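Local coordinates for PUA domain-containing protein (Aeropyrum pernix, PDB 2CX0) that is of unknown function but probably binds RNA and may take part in translation initiation, at residues M2-A5 with G9-R12; E14-A17 with K21-R24; A130-Y133 with T138-M141. One frame throughout, in Å; residues are numbered along the deposited sequence.

Interaction 1: residues M2-A5 with G9-R12; sequences MLWA and GLAR
L3 CD1 packs 3.7 Å from A11 CB on the tightly packed side of an antiparallel beta hairpin whose strands run at 156° to each other; helix 174-183 covers this side in part, with L178, E181 and V182 touching L3. The other face, which carries W4, L10, M2 and R12, is the solvent side. There L10 CB sits over the six-membered ring of W4, 4.1 Å from its centroid and 14° off the normal, a CH-pi contact. A chi1 of -164° sets the indole back across the G9-L10 backbone, and W4 NE1 comes within 3.5 Å of G9 CA. M2 and R12 run side by side at the exposed end, where their detailed fit is doubtful. Backbone bonds join the strands, L3 with A11 and A5 with G9 in both directions; A11 N to L3 O is 2.7 Å and nearly straight. At G9 the backbone angles would press any CB against the preceding carbonyl oxygen. The chemistry thus implies a hairpin held by paired amides, with one apolar face partly covered by helix 174-183 and, on the exposed face, an indole lying against the G9-L10 backbone.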
loop_
_atom_site.group_PDB
_atom_site.type_symbol
_atom_site.label_atom_id
_atom_site.label_comp_id
_atom_site.label_asym_id
_atom_site.label_seq_id
_atom_site.Cartn_x
_atom_site.Cartn_y
_atom_site.Cartn_z
HETATM N N MSE A 2 -5.354 8.701 21.883
HETATM C CA MSE A 2 -3.919 9.007 21.815
HETATM C C MSE A 2 -3.254 7.655 21.695
HETATM O O MSE A 2 -3.761 6.657 22.190
HETATM C CB MSE A 2 -3.392 9.731 23.076
HETATM C CG MSE A 2 -3.871 11.203 23.310
HETATM SE SE MSE A 2 -2.427 12.149 24.213
HETATM C CE MSE A 2 -3.516 13.596 24.803
ATOM N N LEU A 3 -2.121 7.602 21.030
ATOM C CA LEU A 3 -1.474 6.333 20.947
ATOM C C LEU A 3 0.005 6.600 20.979
ATOM O O LEU A 3 0.438 7.757 20.859
ATOM C CB LEU A 3 -1.883 5.585 19.676
ATOM C CG LEU A 3 -1.592 6.181 18.290
ATOM C CD1 LEU A 3 -0.077 6.053 17.974
ATOM C CD2 LEU A 3 -2.460 5.387 17.198
ATOM N N TRP A 4 0.797 5.560 21.192
ATOM C CA TRP A 4 2.262 5.766 21.172
ATOM C C TRP A 4 2.815 4.654 20.277
ATOM O O TRP A 4 2.622 3.454 20.570
ATOM C CB TRP A 4 2.851 5.688 22.595
ATOM C CG TRP A 4 4.232 6.261 22.678
ATOM C CD1 TRP A 4 5.307 5.987 21.847
ATOM C CD2 TRP A 4 4.680 7.289 23.590
ATOM N NE1 TRP A 4 6.375 6.802 22.180
ATOM C CE2 TRP A 4 6.028 7.600 23.239
ATOM C CE3 TRP A 4 4.067 7.975 24.660
ATOM C CZ2 TRP A 4 6.782 8.565 23.917
ATOM C CZ3 TRP A 4 4.813 8.956 25.345
ATOM C CH2 TRP A 4 6.169 9.241 24.959
ATOM N N ALA A 5 3.411 5.052 19.156
ATOM C CA ALA A 5 3.931 4.078 18.192
ATOM C C ALA A 5 5.427 4.087 18.091
ATOM O O ALA A 5 6.066 5.092 18.392
ATOM C CB ALA A 5 3.333 4.333 16.786
ATOM N N GLY A 9 6.319 7.768 17.668
ATOM C CA GLY A 9 6.063 8.237 19.012
ATOM C C GLY A 9 4.622 8.533 19.363
ATOM O O GLY A 9 3.697 7.940 18.823
ATOM N N LEU A 10 4.418 9.477 20.272
ATOM C CA LEU A 10 3.072 9.810 20.714
ATOM C C LEU A 10 2.232 10.451 19.606
ATOM O O LEU A 10 2.715 11.319 18.873
ATOM C CB LEU A 10 3.176 10.753 21.917
ATOM C CG LEU A 10 1.832 11.252 22.414
ATOM C CD1 LEU A 10 1.238 10.196 23.391
ATOM C CD2 LEU A 10 2.050 12.632 23.078
ATOM N N ALA A 11 1.004 9.983 19.430
ATOM C CA ALA A 11 0.133 10.573 18.440
ATOM C C ALA A 11 -1.209 10.911 19.052
ATOM O O ALA A 11 -1.785 10.090 19.755
ATOM C CB ALA A 11 -0.077 9.614 17.168
ATOM N N ARG A 12 -1.689 12.127 18.766
ATOM C CA ARG A 12 -3.013 12.560 19.226
ATOM C C ARG A 12 -3.948 12.288 18.048
ATOM O O ARG A 12 -3.702 12.757 16.909
ATOM C CB ARG A 12 -3.005 14.047 19.561
ATOM C CG ARG A 12 -2.320 14.265 20.897
ATOM C CD ARG A 12 -1.812 15.685 21.111
ATOM N NE ARG A 12 -0.771 15.741 22.159
ATOM C CZ ARG A 12 -0.997 15.613 23.469
ATOM N NH1 ARG A 12 -2.235 15.424 23.890
ATOM N NH2 ARG A 12 -0.013 15.667 24.378
#

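Interaction 2: residues E14-A17 with K21-R24; sequences EARA and KERR
R16 on strand 9-17 meets E22 in the first turn of helix 20-30 through a bidentate, end-on salt bridge that spans the turn between strand and helix. Along the strand, E14 and A15 lead up to the contact without touching the helical segment; the backbones of E14 and R16 pair with K49 and L47 of the adjoining strand 45-51, which holds the backbone of R16 in the sheet. The CG of R16 stands between the backbone N and the carbonyl carbon (chi1 68°), and from there the chain runs extended to NE, carrying the guanidinium across to the helix. E22 reaches out from the opposite direction, extended beyond CG, and the two flat groups meet edge to edge, nearly coplanar (5° apart). Each of the two terminal nitrogens therefore has its own oxygen: NH1 of R16 donates to OE1 of E22 at 2.7 Å, while NH2 takes the other oxygen. Both oxygens use their syn lone pairs, and both lie in the guanidinium plane. Such a two-point grip would be expected to restrain rotation of either group about its last bond.

A17, the next residue, contributes its carbonyl: R16 NH1 makes a weak bond to A17 O, so this nitrogen is turned toward its own strand as well as toward the helix. On the helical side the carboxylate has a second task, since OE1 of E22 also accepts the amide of S19, just before the helix, as in one half of a capping box. The bridge thus ties strand to helix start at the protein surface, where solvent probably weakens it. The shorter of its two bonds is 2.6 Å, from R16 NH2 to E22 OE2, at 170°.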
loop_
_atom_site.group_PDB
_atom_site.type_symbol
_atom_site.label_atom_id
_atom_site.label_comp_id
_atom_site.label_asym_id
_atom_site.label_seq_id
_atom_site.Cartn_x
_atom_site.Cartn_y
_atom_site.Cartn_z
ATOM N N GLU A 14 -7.865 12.075 16.119
ATOM C CA GLU A 14 -9.207 12.619 15.923
ATOM C C GLU A 14 -9.852 11.695 14.891
ATOM O O GLU A 14 -9.291 11.530 13.810
ATOM C CB GLU A 14 -9.170 14.018 15.333
ATOM C CG GLU A 14 -8.986 15.092 16.336
ATOM C CD GLU A 14 -9.362 16.443 15.775
ATOM O OE1 GLU A 14 -8.893 16.760 14.657
ATOM O OE2 GLU A 14 -10.126 17.174 16.450
ATOM N N ALA A 15 -10.995 11.079 15.210
ATOM C CA ALA A 15 -11.643 10.152 14.271
ATOM C C ALA A 15 -13.081 10.608 14.014
ATOM O O ALA A 15 -13.675 11.249 14.872
ATOM C CB ALA A 15 -11.662 8.743 14.872
ATOM N N ARG A 16 -13.626 10.305 12.840
ATOM C CA ARG A 16 -15.023 10.644 12.539
ATOM C C ARG A 16 -15.489 9.704 11.437
ATOM O O ARG A 16 -14.703 9.114 10.712
ATOM C CB ARG A 16 -15.193 12.106 12.080
ATOM C CG ARG A 16 -14.599 12.416 10.747
ATOM C CD ARG A 16 -14.950 13.821 10.322
ATOM N NE ARG A 16 -14.400 14.214 9.014
ATOM C CZ ARG A 16 -14.877 13.814 7.846
ATOM N NH1 ARG A 16 -15.920 12.984 7.782
ATOM N NH2 ARG A 16 -14.361 14.300 6.732
ATOM N N ALA A 17 -16.802 9.549 11.333
ATOM C CA ALA A 17 -17.401 8.685 10.318
ATOM C C ALA A 17 -17.296 9.421 9.019
ATOM O O ALA A 17 -17.203 10.658 9.017
ATOM C CB ALA A 17 -18.880 8.382 10.689
ATOM N N LYS A 21 -21.614 11.199 1.223
ATOM C CA LYS A 21 -20.993 11.692 -0.011
ATOM C C LYS A 21 -19.506 11.254 -0.065
ATOM O O LYS A 21 -18.987 10.928 -1.122
ATOM C CB LYS A 21 -21.049 13.219 -0.067
ATOM C CG LYS A 21 -20.442 13.824 -1.342
ATOM C CD LYS A 21 -20.550 15.368 -1.320
ATOM C CE LYS A 21 -19.855 16.005 -2.530
ATOM N NZ LYS A 21 -19.889 17.496 -2.508
ATOM N N GLU A 22 -18.834 11.284 1.089
ATOM C CA GLU A 22 -17.431 10.896 1.154
ATOM C C GLU A 22 -17.269 9.408 0.825
ATOM O O GLU A 22 -16.314 9.019 0.191
ATOM C CB GLU A 22 -16.833 11.208 2.553
ATOM C CG GLU A 22 -16.655 12.687 2.831
ATOM C CD GLU A 22 -16.091 12.963 4.241
ATOM O OE1 GLU A 22 -16.685 12.461 5.235
ATOM O OE2 GLU A 22 -15.066 13.678 4.346
ATOM N N ARG A 23 -18.176 8.560 1.277
ATOM C CA ARG A 23 -18.056 7.155 0.964
ATOM C C ARG A 23 -18.226 6.962 -0.542
ATOM O O ARG A 23 -17.512 6.163 -1.176
ATOM C CB ARG A 23 -19.121 6.363 1.720
ATOM C CG ARG A 23 -19.168 4.884 1.374
ATOM C CD ARG A 23 -20.466 4.209 1.909
ATOM N NE ARG A 23 -20.434 4.145 3.370
ATOM C CZ ARG A 23 -19.877 3.141 4.052
ATOM N NH1 ARG A 23 -19.325 2.121 3.402
ATOM N NH2 ARG A 23 -19.838 3.172 5.384
ATOM N N ARG A 24 -19.191 7.665 -1.132
ATOM C CA ARG A 24 -19.420 7.558 -2.580
ATOM C C ARG A 24 -18.171 7.983 -3.360
ATOM O O ARG A 24 -17.700 7.293 -4.283
ATOM C CB ARG A 24 -20.608 8.446 -3.013
ATOM C CG ARG A 24 -21.888 7.957 -2.433
ATOM C CD ARG A 24 -23.186 8.732 -2.771
ATOM N NE ARG A 24 -24.216 7.769 -2.384
ATOM C CZ ARG A 24 -24.938 7.025 -3.227
ATOM N NH1 ARG A 24 -25.813 6.141 -2.753
ATOM N NH2 ARG A 24 -24.863 7.231 -4.536
#

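Interaction 3: residues A130-Y133 with T138-M141; sequences AALY and TPVM
L132 lays its isobutyl end over the ring and backbone of P139, the two side chains crossing obliquely. Its CD1 stands 4.0 Å from P139 CB and 3.8 Å from P139 CA, and its CG is equally near P139 CA. The torsion that puts CG anti to the carbonyl carbon (chi1 -84°) sets the branch over P139 CA. Replacing L132 by an alanine is likely to strip P139 of its apolar cover from this strand and open a gap on the face where L80 and L83 of helix 80-86 also pack against the proline.

The other face carries A131 and M141, whose CB atoms are a loose 4.5 Å apart, with L105 of helix 99-107 and L111 of strand 111-112 closing over A131. Here the hairpin between strands 128-133 and 138-145, part of the mixed sheet of the PUA domain, holds a classic beta bulge: V140 and M141 both stand opposite A131, and the register shifts by one residue between A131 and L132. A131 O is the acceptor at its centre. V140 N donates to this oxygen at 2.9 Å, almost straight at 177° and close to the line of the carbonyl, whereas M141 N reaches it only weakly, at 3.5 Å. A131 N in turn donates to M141 O at 2.8 Å.

V140 places CG2 between its backbone N and carbonyl carbon, which brings that methyl to 3.3 Å from A131 O. Beyond the bulge, T138 O accepts the amide of Y133 and also faces the CA of L132. T138 OG1 turns instead to the hydroxyl of T136, while the ring of Y133 leads away toward K99 and A102 of helix 99-107, about 4 Å from a bound sulfate.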
loop_
_atom_site.group_PDB
_atom_site.type_symbol
_atom_site.label_atom_id
_atom_site.label_comp_id
_atom_site.label_asym_id
_atom_site.label_seq_id
_atom_site.Cartn_x
_atom_site.Cartn_y
_atom_site.Cartn_z
ATOM N N ALA A 130 1.651 -4.122 -5.676
ATOM C CA ALA A 130 2.308 -4.459 -4.421
ATOM C C ALA A 130 3.465 -5.393 -4.719
ATOM O O ALA A 130 3.349 -6.210 -5.641
ATOM C CB ALA A 130 1.335 -5.195 -3.428
ATOM N N ALA A 131 4.551 -5.275 -3.946
ATOM C CA ALA A 131 5.686 -6.176 -4.101
ATOM C C ALA A 131 5.631 -7.173 -2.933
ATOM O O ALA A 131 5.577 -6.760 -1.770
ATOM C CB ALA A 131 7.004 -5.422 -4.054
ATOM N N LEU A 132 5.734 -8.473 -3.254
ATOM C CA LEU A 132 5.644 -9.508 -2.212
ATOM C C LEU A 132 6.883 -10.405 -2.231
ATOM O O LEU A 132 7.386 -10.809 -3.307
ATOM C CB LEU A 132 4.456 -10.471 -2.479
ATOM C CG LEU A 132 3.059 -10.057 -1.999
ATOM C CD1 LEU A 132 2.705 -8.620 -2.511
ATOM C CD2 LEU A 132 2.045 -11.100 -2.637
ATOM N N TYR A 133 7.350 -10.757 -1.048
ATOM C CA TYR A 133 8.502 -11.705 -0.974
ATOM C C TYR A 133 7.910 -13.011 -1.539
ATOM O O TYR A 133 6.881 -13.492 -1.024
ATOM C CB TYR A 133 8.893 -11.888 0.498
ATOM C CG TYR A 133 9.949 -12.953 0.707
ATOM C CD1 TYR A 133 10.914 -13.222 -0.283
ATOM C CD2 TYR A 133 10.017 -13.667 1.906
ATOM C CE1 TYR A 133 11.947 -14.200 -0.061
ATOM C CE2 TYR A 133 11.027 -14.623 2.136
ATOM C CZ TYR A 133 11.976 -14.881 1.165
ATOM O OH TYR A 133 12.939 -15.826 1.453
ATOM N N THR A 138 4.604 -12.533 1.485
ATOM C CA THR A 138 4.409 -11.414 2.419
ATOM C C THR A 138 4.527 -10.076 1.663
ATOM O O THR A 138 5.536 -9.815 1.016
ATOM C CB THR A 138 5.519 -11.379 3.505
ATOM O OG1 THR A 138 5.479 -12.577 4.269
ATOM C CG2 THR A 138 5.367 -10.144 4.425
ATOM N N PRO A 139 3.511 -9.225 1.759
ATOM C CA PRO A 139 3.601 -7.934 1.080
ATOM C C PRO A 139 4.650 -7.105 1.830
ATOM O O PRO A 139 4.662 -7.041 3.080
ATOM C CB PRO A 139 2.188 -7.342 1.233
ATOM C CG PRO A 139 1.331 -8.563 1.512
ATOM C CD PRO A 139 2.189 -9.392 2.398
ATOM N N VAL A 140 5.576 -6.509 1.077
ATOM C CA VAL A 140 6.580 -5.679 1.739
ATOM C C VAL A 140 6.548 -4.200 1.314
ATOM O O VAL A 140 7.109 -3.328 1.997
ATOM C CB VAL A 140 8.042 -6.253 1.526
ATOM C CG1 VAL A 140 8.142 -7.654 2.138
ATOM C CG2 VAL A 140 8.339 -6.360 0.073
HETATM N N MSE A 141 5.930 -3.907 0.169
HETATM C CA MSE A 141 5.886 -2.527 -0.280
HETATM C C MSE A 141 4.715 -2.341 -1.261
HETATM O O MSE A 141 4.304 -3.267 -1.968
HETATM C CB MSE A 141 7.203 -2.177 -0.966
HETATM C CG MSE A 141 7.280 -0.704 -1.607
HETATM SE SE MSE A 141 6.802 -0.757 -3.523
HETATM C CE MSE A 141 8.624 -1.220 -4.190
#

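Interactions 1 and 2 follow one another along strand 9-17: the first pairs its opening residues with edge strand 2-5 of the antiparallel sheet, and the second ties its far end to helix 20-30. Their centres are 22 Å apart and, although their segments adjoin in sequence, they do not otherwise touch. Interaction 3 belongs to the mixed sheet of the PUA domain. Its nearest atoms lie about 17 Å from those of interaction 1 and about 22 Å from those of interaction 2, which sits across the chain's centre from it. Of the three, 130-133 with 138-141 carries the link to the bound sulfate, probably from the crystallisation liquor, through Y133.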